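Local coordinates for protein CdiA toxin (Cupriavidus taiwanensis, PDB 5T87) that forms the C-terminal toxin domain of a contact-dependent growth inhibition protein, probably an enzyme acting in the target cell, held here by its CdiI immunity protein, at residues P4-S9 against P29-F34; S21-S26 against V36-L41. One frame throughout, in Å; residues are numbered along the deposited sequence.

Interaction 1 (P4-S9 against P29-F34); sequences PSNGQS and PQTGEF
The turn of the beta hairpin formed by strands 21-27 and 34-41 meets the N-terminal lead-in to helix 7-12. The contact lies at the surface and is mostly polar. Hydrogen bonding centres on one carboxylate oxygen. Ser5 N donates nearly straight to Glu33 OE2 over 3.3 Å, 167° at the hydrogen, using its syn lone pair. Glu33 CG sits in the crowded position between its backbone N and carbonyl carbon (chi1 71°), and the chain beyond runs extended toward Ser5. Ser5 OG lies 3.5 Å from Glu33 OE2, a weak bond at best. Asp28 OD2 lies close to OE2, and this like charge could raise their proton affinity.

Van der Waals contact is slight, and each touch sets a carbon against an oxygen. Thr31 turns its methyl toward the serine hydroxyl, with CG2 3.3 Å from Ser5 OG. Pro4 CB touches Glu33 OE2 at 3.9 Å, while its ring also packs on Tyr5 of the CdiI immunity protein.

Two amides make up the rest. Asn6 occupies the N-cap position, but its side chain reaches across to the hairpin turn, where ND2 makes a hydrogen bond to Asp28 OD1. The Asn6 and Gln30 side chains cross at about a right angle, their amide planes 25° apart. Asn6 ND2 lies 2.6 Å from Gln30 OE1, at an angle too poor for a hydrogen bond.

Interaction 2 (S21-S26 against V36-L41); sequences SPRRVS and VFDRTL
Strands 21-27 and 34-41 form the central antiparallel hairpin of a four-stranded sheet, and the three residues with the most surface buried are, in order, Phe37, Arg23 and Pro22. Phe37 forms a hydrogen-bonded pair with Arg24: Arg24 N donates to Phe37 O over 3.0 Å, and Phe37 N returns a bond of 3.1 Å to Arg24 O. The second is almost straight, 178° at the hydrogen, but the donor stands above the carbonyl plane. The Phe37 ring lies on the sheet face covered by helix 7-12, touching Val10 and Leu11. Its edge meets Ser26 CB, 4.1 Å from CE2.

Arg23 starts with CG anti to its backbone N (chi1 -177°) and bends at chi3. Its guanidinium thus comes beside the Asp38 carboxylate, the planes 51° apart. Val36 CG1 lies over one guanidinium face, 3.7 Å from Arg23 NE. This buried charge has a second partner: NH1 forms a salt bridge with Asp108 of the CdiI immunity protein.

The CB-CG edge of Pro22 points at one face of the Arg39 guanidinium, CG over its centre, 4.1 Å above the plane. The side chains cross at about a right angle.

The salt bridge within the hairpin runs 2.7 Å from Arg23 NE to Asp38 OD1, meeting the syn lone pair close to the guanidinium plane; NH2 adds only a weak bond to the same OD1.

Overall arrangement
Both interactions use the same hairpin. Interaction 2 joins its two strands within the sheet, whereas interaction 1 joins its turn to the segment leading into helix 7-12. Their centres are about 15 Å apart, and their segments alternate along the chain. Interaction 2 is largely buried and combines backbone pairing, an ion pair and nonpolar cover. Interaction 1 is a surface contact with about half the buried area, made mainly by polar side chains and a single backbone N-H. The two touch where Gly7 O meets Phe37 CZ at 4.1 Å, at the first turn of helix 7-12. The CdiI immunity protein reaches residues of both.

Interaction 1 (P4-S9 against P29-F34)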
# COMPACT_ATOMS: atom_id res chain seq x y z
N PRO E 4 8.30 4.20 -9.53
CA PRO E 4 8.09 5.10 -10.68
C PRO E 4 9.30 5.98 -11.02
O PRO E 4 10.12 6.26 -10.15
CB PRO E 4 6.92 5.99 -10.24
CG PRO E 4 6.18 5.16 -9.26
CD PRO E 4 7.21 4.33 -8.54
N SER E 5 9.37 6.41 -12.28
CA SER E 5 10.44 7.32 -12.73
C SER E 5 10.23 8.76 -12.22
O SER E 5 11.16 9.36 -11.67
CB SER E 5 10.56 7.31 -14.26
OG SER E 5 9.37 7.76 -14.88
N ASN E 6 9.02 9.29 -12.37
CA ASN E 6 8.73 10.71 -12.07
C ASN E 6 7.71 10.86 -10.92
O ASN E 6 6.62 11.41 -11.10
CB ASN E 6 8.28 11.42 -13.35
CG ASN E 6 9.26 11.21 -14.51
OD1 ASN E 6 10.47 11.33 -14.34
ND2 ASN E 6 8.73 10.89 -15.69
N GLY E 7 8.10 10.39 -9.73
CA GLY E 7 7.20 10.30 -8.57
C GLY E 7 6.45 11.56 -8.16
O GLY E 7 5.22 11.54 -8.02
N GLN E 8 7.18 12.66 -8.01
CA GLN E 8 6.59 13.90 -7.47
C GLN E 8 5.50 14.49 -8.40
O GLN E 8 4.36 14.69 -7.96
CB GLN E 8 7.69 14.92 -7.15
CG GLN E 8 7.25 16.14 -6.37
CD GLN E 8 6.54 15.80 -5.07
OE1 GLN E 8 7.14 15.25 -4.15
NE2 GLN E 8 5.26 16.12 -4.99
N SER E 9 5.83 14.71 -9.67
CA SER E 9 4.89 15.33 -10.63
C SER E 9 3.71 14.42 -11.02
O SER E 9 2.58 14.89 -11.23
CB SER E 9 5.63 15.82 -11.89
OG SER E 9 6.39 14.78 -12.49
N PRO E 29 2.91 10.90 -18.11
CA PRO E 29 2.82 11.37 -19.50
C PRO E 29 4.07 10.99 -20.30
O PRO E 29 3.95 10.60 -21.47
CB PRO E 29 2.69 12.90 -19.38
CG PRO E 29 2.37 13.17 -17.96
CD PRO E 29 2.96 12.04 -17.17
N GLN E 30 5.24 11.09 -19.66
CA GLN E 30 6.50 10.71 -20.28
C GLN E 30 6.61 9.20 -20.53
O GLN E 30 6.48 8.76 -21.67
CB GLN E 30 7.69 11.21 -19.46
CG GLN E 30 7.79 12.73 -19.42
CD GLN E 30 8.73 13.20 -18.33
OE1 GLN E 30 8.44 13.08 -17.14
NE2 GLN E 30 9.88 13.75 -18.73
N THR E 31 6.83 8.40 -19.48
CA THR E 31 7.12 6.96 -19.66
C THR E 31 5.89 6.07 -19.93
O THR E 31 6.05 4.89 -20.26
CB THR E 31 7.91 6.35 -18.47
OG1 THR E 31 7.06 6.22 -17.33
CG2 THR E 31 9.14 7.20 -18.12
N GLY E 32 4.67 6.61 -19.78
CA GLY E 32 3.44 5.87 -20.11
C GLY E 32 2.97 4.81 -19.12
O GLY E 32 1.95 4.15 -19.36
N GLU E 33 3.69 4.64 -18.01
CA GLU E 33 3.35 3.64 -17.00
C GLU E 33 2.15 4.08 -16.14
O GLU E 33 1.91 5.28 -15.99
CB GLU E 33 4.57 3.36 -16.11
CG GLU E 33 4.93 4.51 -15.15
CD GLU E 33 6.42 4.62 -14.83
OE1 GLU E 33 7.23 3.78 -15.29
OE2 GLU E 33 6.79 5.57 -14.10
N PHE E 34 1.40 3.11 -15.62
CA PHE E 34 0.29 3.37 -14.69
C PHE E 34 0.79 3.21 -13.26
O PHE E 34 1.48 2.23 -12.95
CB PHE E 34 -0.88 2.42 -14.94
CG PHE E 34 -1.41 2.48 -16.35
CD1 PHE E 34 -2.11 3.60 -16.79
CD2 PHE E 34 -1.19 1.43 -17.24
CE1 PHE E 34 -2.59 3.67 -18.10
CE2 PHE E 34 -1.67 1.49 -18.54
CZ PHE E 34 -2.37 2.61 -18.97

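Interaction 2 (S21-S26 against V36-L41)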
# COMPACT_ATOMS: atom_id res chain seq x y z
N SER E 21 -11.34 6.18 0.48
CA SER E 21 -9.94 5.77 0.59
C SER E 21 -8.99 6.80 0.03
O SER E 21 -9.22 7.30 -1.06
CB SER E 21 -9.71 4.46 -0.16
OG SER E 21 -8.32 4.21 -0.34
N PRO E 22 -7.87 7.05 0.73
CA PRO E 22 -6.84 7.95 0.18
C PRO E 22 -6.08 7.40 -1.03
O PRO E 22 -5.29 8.12 -1.61
CB PRO E 22 -5.88 8.12 1.36
CG PRO E 22 -5.99 6.84 2.11
CD PRO E 22 -7.41 6.39 1.96
N ARG E 23 -6.29 6.13 -1.40
CA ARG E 23 -5.65 5.56 -2.58
C ARG E 23 -5.93 6.38 -3.83
O ARG E 23 -7.10 6.63 -4.15
CB ARG E 23 -6.10 4.12 -2.79
CG ARG E 23 -5.43 3.42 -3.96
CD ARG E 23 -5.54 1.91 -3.85
NE ARG E 23 -4.35 1.29 -3.28
CZ ARG E 23 -4.09 -0.02 -3.26
NH1 ARG E 23 -4.95 -0.89 -3.78
NH2 ARG E 23 -2.95 -0.46 -2.72
N ARG E 24 -4.86 6.78 -4.51
CA ARG E 24 -4.92 7.55 -5.74
C ARG E 24 -4.32 6.76 -6.89
O ARG E 24 -3.66 5.73 -6.69
CB ARG E 24 -4.12 8.85 -5.60
CG ARG E 24 -4.39 9.65 -4.34
CD ARG E 24 -3.68 10.99 -4.38
NE ARG E 24 -4.29 11.93 -5.32
CZ ARG E 24 -5.40 12.65 -5.10
NH1 ARG E 24 -5.85 13.47 -6.04
NH2 ARG E 24 -6.06 12.56 -3.95
N VAL E 25 -4.54 7.28 -8.10
CA VAL E 25 -4.01 6.69 -9.35
C VAL E 25 -3.68 7.78 -10.38
O VAL E 25 -4.36 8.81 -10.45
CB VAL E 25 -5.00 5.65 -9.96
CG1 VAL E 25 -6.36 6.27 -10.29
CG2 VAL E 25 -4.41 4.98 -11.18
N SER E 26 -2.62 7.55 -11.17
CA SER E 26 -2.21 8.47 -12.24
C SER E 26 -1.59 7.71 -13.43
O SER E 26 -1.49 6.47 -13.40
CB SER E 26 -1.20 9.48 -11.69
OG SER E 26 -1.15 10.65 -12.49
N VAL E 36 0.03 3.54 -8.91
CA VAL E 36 -0.85 3.53 -7.73
C VAL E 36 -0.11 4.14 -6.54
O VAL E 36 1.03 3.75 -6.24
CB VAL E 36 -1.28 2.10 -7.36
CG1 VAL E 36 -2.12 2.09 -6.08
CG2 VAL E 36 -2.02 1.43 -8.51
N PHE E 37 -0.77 5.08 -5.87
CA PHE E 37 -0.21 5.81 -4.73
C PHE E 37 -1.03 5.58 -3.49
O PHE E 37 -2.25 5.64 -3.54
CB PHE E 37 -0.25 7.31 -5.01
CG PHE E 37 0.67 7.74 -6.10
CD1 PHE E 37 2.04 7.83 -5.87
CD2 PHE E 37 0.17 8.10 -7.35
CE1 PHE E 37 2.91 8.24 -6.87
CE2 PHE E 37 1.04 8.52 -8.36
CZ PHE E 37 2.41 8.59 -8.11
N ASP E 38 -0.35 5.38 -2.36
CA ASP E 38 -1.00 5.17 -1.07
C ASP E 38 -0.41 6.09 -0.03
O ASP E 38 0.76 6.44 -0.11
CB ASP E 38 -0.81 3.73 -0.61
CG ASP E 38 -1.37 2.73 -1.59
OD1 ASP E 38 -2.61 2.59 -1.62
OD2 ASP E 38 -0.57 2.11 -2.34
N ARG E 39 -1.22 6.45 0.95
CA ARG E 39 -0.76 7.34 1.99
C ARG E 39 0.25 6.65 2.89
O ARG E 39 0.07 5.51 3.28
CB ARG E 39 -1.91 7.84 2.86
CG ARG E 39 -1.52 9.09 3.64
CD ARG E 39 -2.37 9.29 4.85
NE ARG E 39 -3.67 9.83 4.49
CZ ARG E 39 -4.82 9.55 5.10
NH1 ARG E 39 -4.88 8.71 6.14
NH2 ARG E 39 -5.94 10.13 4.66
N THR E 40 1.31 7.38 3.23
CA THR E 40 2.26 6.93 4.21
C THR E 40 1.80 7.51 5.55
O THR E 40 1.37 6.78 6.44
CB THR E 40 3.68 7.39 3.81
OG1 THR E 40 4.03 6.80 2.55
CG2 THR E 40 4.72 7.04 4.87
N LEU E 41 1.86 8.83 5.66
CA LEU E 41 1.49 9.60 6.84
C LEU E 41 1.28 11.04 6.34
O LEU E 41 2.00 11.48 5.45
CB LEU E 41 2.61 9.58 7.89
CG LEU E 41 2.84 8.34 8.77
CD1 LEU E 41 4.01 8.49 9.74
CD2 LEU E 41 1.56 7.99 9.53